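Local atomic coordinates of chitin deacetylase 1 (Bombyx mori, PDB entry 5ZNT), a protein that removes the acetyl groups from N-acetylglucosamine residues of chitin, a zinc-dependent hydrolysis that yields chitosan and acetate. Residues Asn296-Trp309 with Val316-Lys328. Sequence-based numbering, arbitrary orientation.
Sequences NDVYFVTMTQVIQW and VTEAKNFEPWREK
An aromatic cluster of Tyr299, Trp309 and Trp325 joins the strand-to-helix unit 298-309 of the deacetylase domain to the irregular chain 316-328 that returns across it. With CG of Trp325 turned opposite its own carbonyl carbon (chi1 -71°), the indole reaches in between strand and helix. Val301 CG1 makes a CH-pi contact over one face, 4.1 Å from the centroid of the six-membered ring, while Phe322 CD2 leans on the opposite face from within its own segment. The far rim, through CZ3 and CE3, covers a face of the Tyr299 ring, CE3 lying 3.4 Å from Tyr299 CD2 with the planes inclined at 47°. The five-membered ring of Trp309 lies near parallel to the six-membered ring of Trp325 but slid aside, barely overlapping it, CD1 meeting Trp325 CZ2 at 3.5 Å.

A buried indole N-H usually finds a partner. Here Trp325 NE1 donates almost straight (167°) to Gln305 O at 3.0 Å, a carbonyl that also accepts the helical bond from Trp309 N on its other face. An alanine in place of Trp325 would probably leave Gln305 O without this second donor and open a gap between Val301, Tyr299 and Trp309.

Strand 298-300 pairs in parallel with strand 38-45 of the carbohydrate esterase 4 domain's central sheet, and a capping box starts the following helix: Gln305 N bonds to Thr302 OG1, and Thr302 N returns a bond to Gln305 OE1, while NE2 reaches Pro324 O in a weak bond of 3.3 Å. At the other end, Ala319 CB packs 3.9 Å from Tyr299 CZ.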
# COMPACT_ATOMS: atom_id res chain seq x y z
N ASN A 296 9.62 15.77 -15.21
CA ASN A 296 8.95 16.76 -14.38
C ASN A 296 7.50 16.40 -14.11
O ASN A 296 6.81 17.15 -13.41
CB ASN A 296 9.05 18.16 -15.01
CG ASN A 296 8.36 18.26 -16.37
OD1 ASN A 296 7.58 17.40 -16.77
ND2 ASN A 296 8.65 19.35 -17.09
N ASP A 297 7.04 15.25 -14.62
CA ASP A 297 5.63 14.87 -14.56
C ASP A 297 5.41 13.53 -13.86
O ASP A 297 4.36 12.90 -14.07
CB ASP A 297 5.03 14.85 -15.97
CG ASP A 297 5.82 13.96 -16.92
OD1 ASP A 297 6.87 13.41 -16.51
OD2 ASP A 297 5.40 13.81 -18.10
N VAL A 298 6.36 13.07 -13.05
CA VAL A 298 6.27 11.79 -12.34
C VAL A 298 6.39 12.08 -10.84
O VAL A 298 7.34 12.75 -10.41
CB VAL A 298 7.36 10.81 -12.80
CG1 VAL A 298 7.43 9.56 -11.87
CG2 VAL A 298 7.11 10.36 -14.25
N TYR A 299 5.44 11.58 -10.05
CA TYR A 299 5.42 11.76 -8.60
C TYR A 299 5.37 10.41 -7.89
O TYR A 299 4.48 9.60 -8.17
CB TYR A 299 4.21 12.58 -8.16
CG TYR A 299 4.32 14.06 -8.39
CD1 TYR A 299 4.19 14.60 -9.68
CD2 TYR A 299 4.54 14.93 -7.33
CE1 TYR A 299 4.28 15.98 -9.89
CE2 TYR A 299 4.63 16.31 -7.53
CZ TYR A 299 4.50 16.81 -8.82
OH TYR A 299 4.58 18.17 -9.01
N PHE A 300 6.29 10.19 -6.96
CA PHE A 300 6.24 9.04 -6.04
C PHE A 300 5.47 9.48 -4.81
O PHE A 300 5.95 10.31 -4.03
CB PHE A 300 7.65 8.59 -5.67
CG PHE A 300 8.44 8.05 -6.83
CD1 PHE A 300 9.06 8.92 -7.71
CD2 PHE A 300 8.55 6.68 -7.03
CE1 PHE A 300 9.78 8.43 -8.79
CE2 PHE A 300 9.29 6.18 -8.10
CZ PHE A 300 9.89 7.06 -8.99
N VAL A 301 4.25 8.94 -4.65
CA VAL A 301 3.31 9.39 -3.63
C VAL A 301 2.79 8.19 -2.83
O VAL A 301 2.90 7.03 -3.24
CB VAL A 301 2.14 10.16 -4.27
CG1 VAL A 301 2.64 11.47 -4.94
CG2 VAL A 301 1.44 9.28 -5.30
N THR A 302 2.18 8.50 -1.69
CA THR A 302 1.51 7.47 -0.90
C THR A 302 0.19 7.07 -1.55
O THR A 302 -0.33 7.74 -2.44
CB THR A 302 1.23 7.96 0.52
OG1 THR A 302 0.20 8.95 0.48
CG2 THR A 302 2.49 8.56 1.15
N MET A 303 -0.39 5.98 -1.05
CA MET A 303 -1.69 5.54 -1.54
C MET A 303 -2.77 6.57 -1.23
O MET A 303 -3.63 6.86 -2.07
CB MET A 303 -2.07 4.20 -0.93
CG MET A 303 -1.02 3.16 -1.08
SD MET A 303 -1.17 2.44 -2.70
CE MET A 303 -1.75 0.88 -2.24
N THR A 304 -2.78 7.07 0.02
CA THR A 304 -3.74 8.11 0.37
C THR A 304 -3.60 9.31 -0.56
O THR A 304 -4.60 9.91 -0.96
CB THR A 304 -3.54 8.53 1.83
OG1 THR A 304 -3.99 7.48 2.69
CG2 THR A 304 -4.34 9.82 2.17
N GLN A 305 -2.36 9.65 -0.95
CA GLN A 305 -2.15 10.78 -1.84
C GLN A 305 -2.71 10.52 -3.24
O GLN A 305 -3.15 11.46 -3.92
CB GLN A 305 -0.67 11.14 -1.90
CG GLN A 305 -0.25 11.93 -0.68
CD GLN A 305 1.24 12.10 -0.53
OE1 GLN A 305 2.03 11.46 -1.23
NE2 GLN A 305 1.63 12.99 0.37
N VAL A 306 -2.71 9.26 -3.70
CA VAL A 306 -3.38 8.95 -4.96
C VAL A 306 -4.87 9.27 -4.85
O VAL A 306 -5.44 9.96 -5.70
CB VAL A 306 -3.16 7.49 -5.37
CG1 VAL A 306 -3.98 7.17 -6.63
CG2 VAL A 306 -1.70 7.23 -5.65
N ILE A 307 -5.51 8.78 -3.78
CA ILE A 307 -6.94 9.03 -3.59
C ILE A 307 -7.23 10.53 -3.50
O ILE A 307 -8.24 11.01 -4.02
CB ILE A 307 -7.44 8.27 -2.34
CG1 ILE A 307 -7.33 6.76 -2.55
CG2 ILE A 307 -8.89 8.67 -2.01
CD1 ILE A 307 -7.63 5.92 -1.28
N GLN A 308 -6.34 11.29 -2.86
CA GLN A 308 -6.56 12.73 -2.76
C GLN A 308 -6.51 13.39 -4.13
O GLN A 308 -7.31 14.29 -4.42
CB GLN A 308 -5.54 13.35 -1.80
CG GLN A 308 -5.85 13.04 -0.35
CD GLN A 308 -4.71 13.40 0.57
OE1 GLN A 308 -3.54 13.21 0.23
NE2 GLN A 308 -5.04 13.95 1.73
N TRP A 309 -5.62 12.92 -5.01
CA TRP A 309 -5.61 13.42 -6.38
C TRP A 309 -6.87 13.01 -7.14
O TRP A 309 -7.45 13.83 -7.86
CB TRP A 309 -4.37 12.91 -7.12
CG TRP A 309 -4.20 13.50 -8.51
CD1 TRP A 309 -3.42 14.56 -8.86
CD2 TRP A 309 -4.84 13.05 -9.71
NE1 TRP A 309 -3.53 14.81 -10.21
CE2 TRP A 309 -4.40 13.90 -10.75
CE3 TRP A 309 -5.74 12.03 -10.01
CZ2 TRP A 309 -4.83 13.76 -12.08
CZ3 TRP A 309 -6.17 11.89 -11.33
CH2 TRP A 309 -5.71 12.74 -12.34
N VAL A 316 -0.41 18.29 -14.46
CA VAL A 316 1.01 18.34 -14.13
C VAL A 316 1.38 19.72 -13.62
O VAL A 316 2.12 19.87 -12.64
CB VAL A 316 1.87 17.94 -15.33
CG1 VAL A 316 3.36 18.16 -15.03
CG2 VAL A 316 1.58 16.50 -15.76
N THR A 317 0.87 20.77 -14.28
CA THR A 317 1.24 22.13 -13.87
C THR A 317 0.68 22.46 -12.50
O THR A 317 1.39 23.03 -11.66
CB THR A 317 0.78 23.15 -14.91
OG1 THR A 317 1.20 22.75 -16.22
CG2 THR A 317 1.39 24.49 -14.59
N GLU A 318 -0.57 22.11 -12.25
CA GLU A 318 -1.16 22.37 -10.94
C GLU A 318 -0.56 21.50 -9.84
O GLU A 318 -0.60 21.89 -8.67
CB GLU A 318 -2.67 22.17 -11.02
CG GLU A 318 -3.36 23.10 -12.02
CD GLU A 318 -4.74 22.63 -12.38
OE1 GLU A 318 -4.96 21.40 -12.30
OE2 GLU A 318 -5.60 23.47 -12.72
N ALA A 319 -0.00 20.33 -10.19
CA ALA A 319 0.44 19.39 -9.16
C ALA A 319 1.54 19.97 -8.28
O ALA A 319 1.65 19.59 -7.10
CB ALA A 319 0.92 18.09 -9.82
N LYS A 320 2.33 20.91 -8.80
CA LYS A 320 3.45 21.47 -8.05
C LYS A 320 3.01 22.14 -6.76
O LYS A 320 3.78 22.18 -5.80
CB LYS A 320 4.20 22.49 -8.91
CG LYS A 320 5.14 21.87 -9.92
CD LYS A 320 5.82 22.92 -10.80
CE LYS A 320 4.79 23.68 -11.65
NZ LYS A 320 5.40 24.59 -12.66
N ASN A 321 1.79 22.68 -6.72
CA ASN A 321 1.33 23.37 -5.52
C ASN A 321 0.12 22.69 -4.89
O ASN A 321 -0.57 23.29 -4.06
CB ASN A 321 1.01 24.84 -5.84
CG ASN A 321 0.15 25.00 -7.07
OD1 ASN A 321 -1.01 24.59 -7.09
ND2 ASN A 321 0.72 25.57 -8.12
N PHE A 322 -0.14 21.43 -5.27
CA PHE A 322 -1.22 20.64 -4.67
C PHE A 322 -0.88 20.36 -3.20
O PHE A 322 0.10 19.66 -2.91
CB PHE A 322 -1.39 19.36 -5.47
CG PHE A 322 -2.63 18.59 -5.13
CD1 PHE A 322 -3.84 19.24 -4.93
CD2 PHE A 322 -2.58 17.20 -5.02
CE1 PHE A 322 -4.99 18.51 -4.63
CE2 PHE A 322 -3.73 16.46 -4.74
CZ PHE A 322 -4.93 17.12 -4.54
N GLU A 323 -1.67 20.92 -2.29
CA GLU A 323 -1.31 20.87 -0.87
C GLU A 323 -1.25 19.46 -0.29
O GLU A 323 -0.31 19.20 0.49
CB GLU A 323 -2.27 21.74 -0.05
CG GLU A 323 -1.99 23.24 -0.16
CD GLU A 323 -0.51 23.59 0.06
OE1 GLU A 323 0.10 23.10 1.04
OE2 GLU A 323 0.04 24.35 -0.77
N PRO A 324 -2.17 18.53 -0.58
CA PRO A 324 -2.03 17.19 0.02
C PRO A 324 -0.72 16.52 -0.32
O PRO A 324 -0.15 15.82 0.53
CB PRO A 324 -3.24 16.43 -0.55
CG PRO A 324 -4.27 17.52 -0.80
CD PRO A 324 -3.45 18.68 -1.29
N TRP A 325 -0.18 16.75 -1.52
CA TRP A 325 1.10 16.16 -1.88
C TRP A 325 2.29 16.87 -1.23
O TRP A 325 3.43 16.39 -1.37
CB TRP A 325 1.26 16.16 -3.40
CG TRP A 325 0.36 15.16 -4.10
CD1 TRP A 325 -0.64 14.42 -3.54
CD2 TRP A 325 0.41 14.79 -5.48
NE1 TRP A 325 -1.22 13.62 -4.50
CE2 TRP A 325 -0.59 13.82 -5.69
CE3 TRP A 325 1.20 15.19 -6.56
CZ2 TRP A 325 -0.81 13.24 -6.93
CZ3 TRP A 325 0.98 14.62 -7.79
CH2 TRP A 325 -0.03 13.67 -7.97
N ARG A 326 2.07 17.99 -0.54
CA ARG A 326 3.13 18.71 0.13
C ARG A 326 3.10 18.52 1.65
O ARG A 326 3.94 19.11 2.34
CB ARG A 326 3.05 20.21 -0.20
CG ARG A 326 2.95 20.53 -1.69
CD ARG A 326 3.09 22.03 -1.96
NE ARG A 326 4.31 22.50 -1.33
CZ ARG A 326 5.48 22.61 -1.96
NH1 ARG A 326 5.57 22.32 -3.26
NH2 ARG A 326 6.55 23.02 -1.28
N GLU A 327 2.16 17.75 2.18
CA GLU A 327 2.16 17.46 3.62
C GLU A 327 3.47 16.76 3.99
O GLU A 327 3.93 15.86 3.27
CB GLU A 327 0.97 16.59 4.03
CG GLU A 327 -0.41 17.19 3.72
CD GLU A 327 -1.54 16.16 3.85
OE1 GLU A 327 -1.30 15.08 4.44
OE2 GLU A 327 -2.67 16.42 3.37
N LYS A 328 4.08 17.20 5.08
CA LYS A 328 5.38 16.69 5.50
C LYS A 328 6.34 16.65 4.32
O LYS A 328 6.93 15.62 3.98
CB LYS A 328 5.23 15.32 6.18
CG LYS A 328 4.42 15.39 7.46
CD LYS A 328 4.36 14.06 8.17
CE LYS A 328 2.93 13.59 8.33
NZ LYS A 328 2.86 12.45 9.29
O HOH W 1 4.41 18.90 -11.40
O HOH W 2 4.19 13.20 -1.75
O HOH W 3 -1.49 13.36 2.16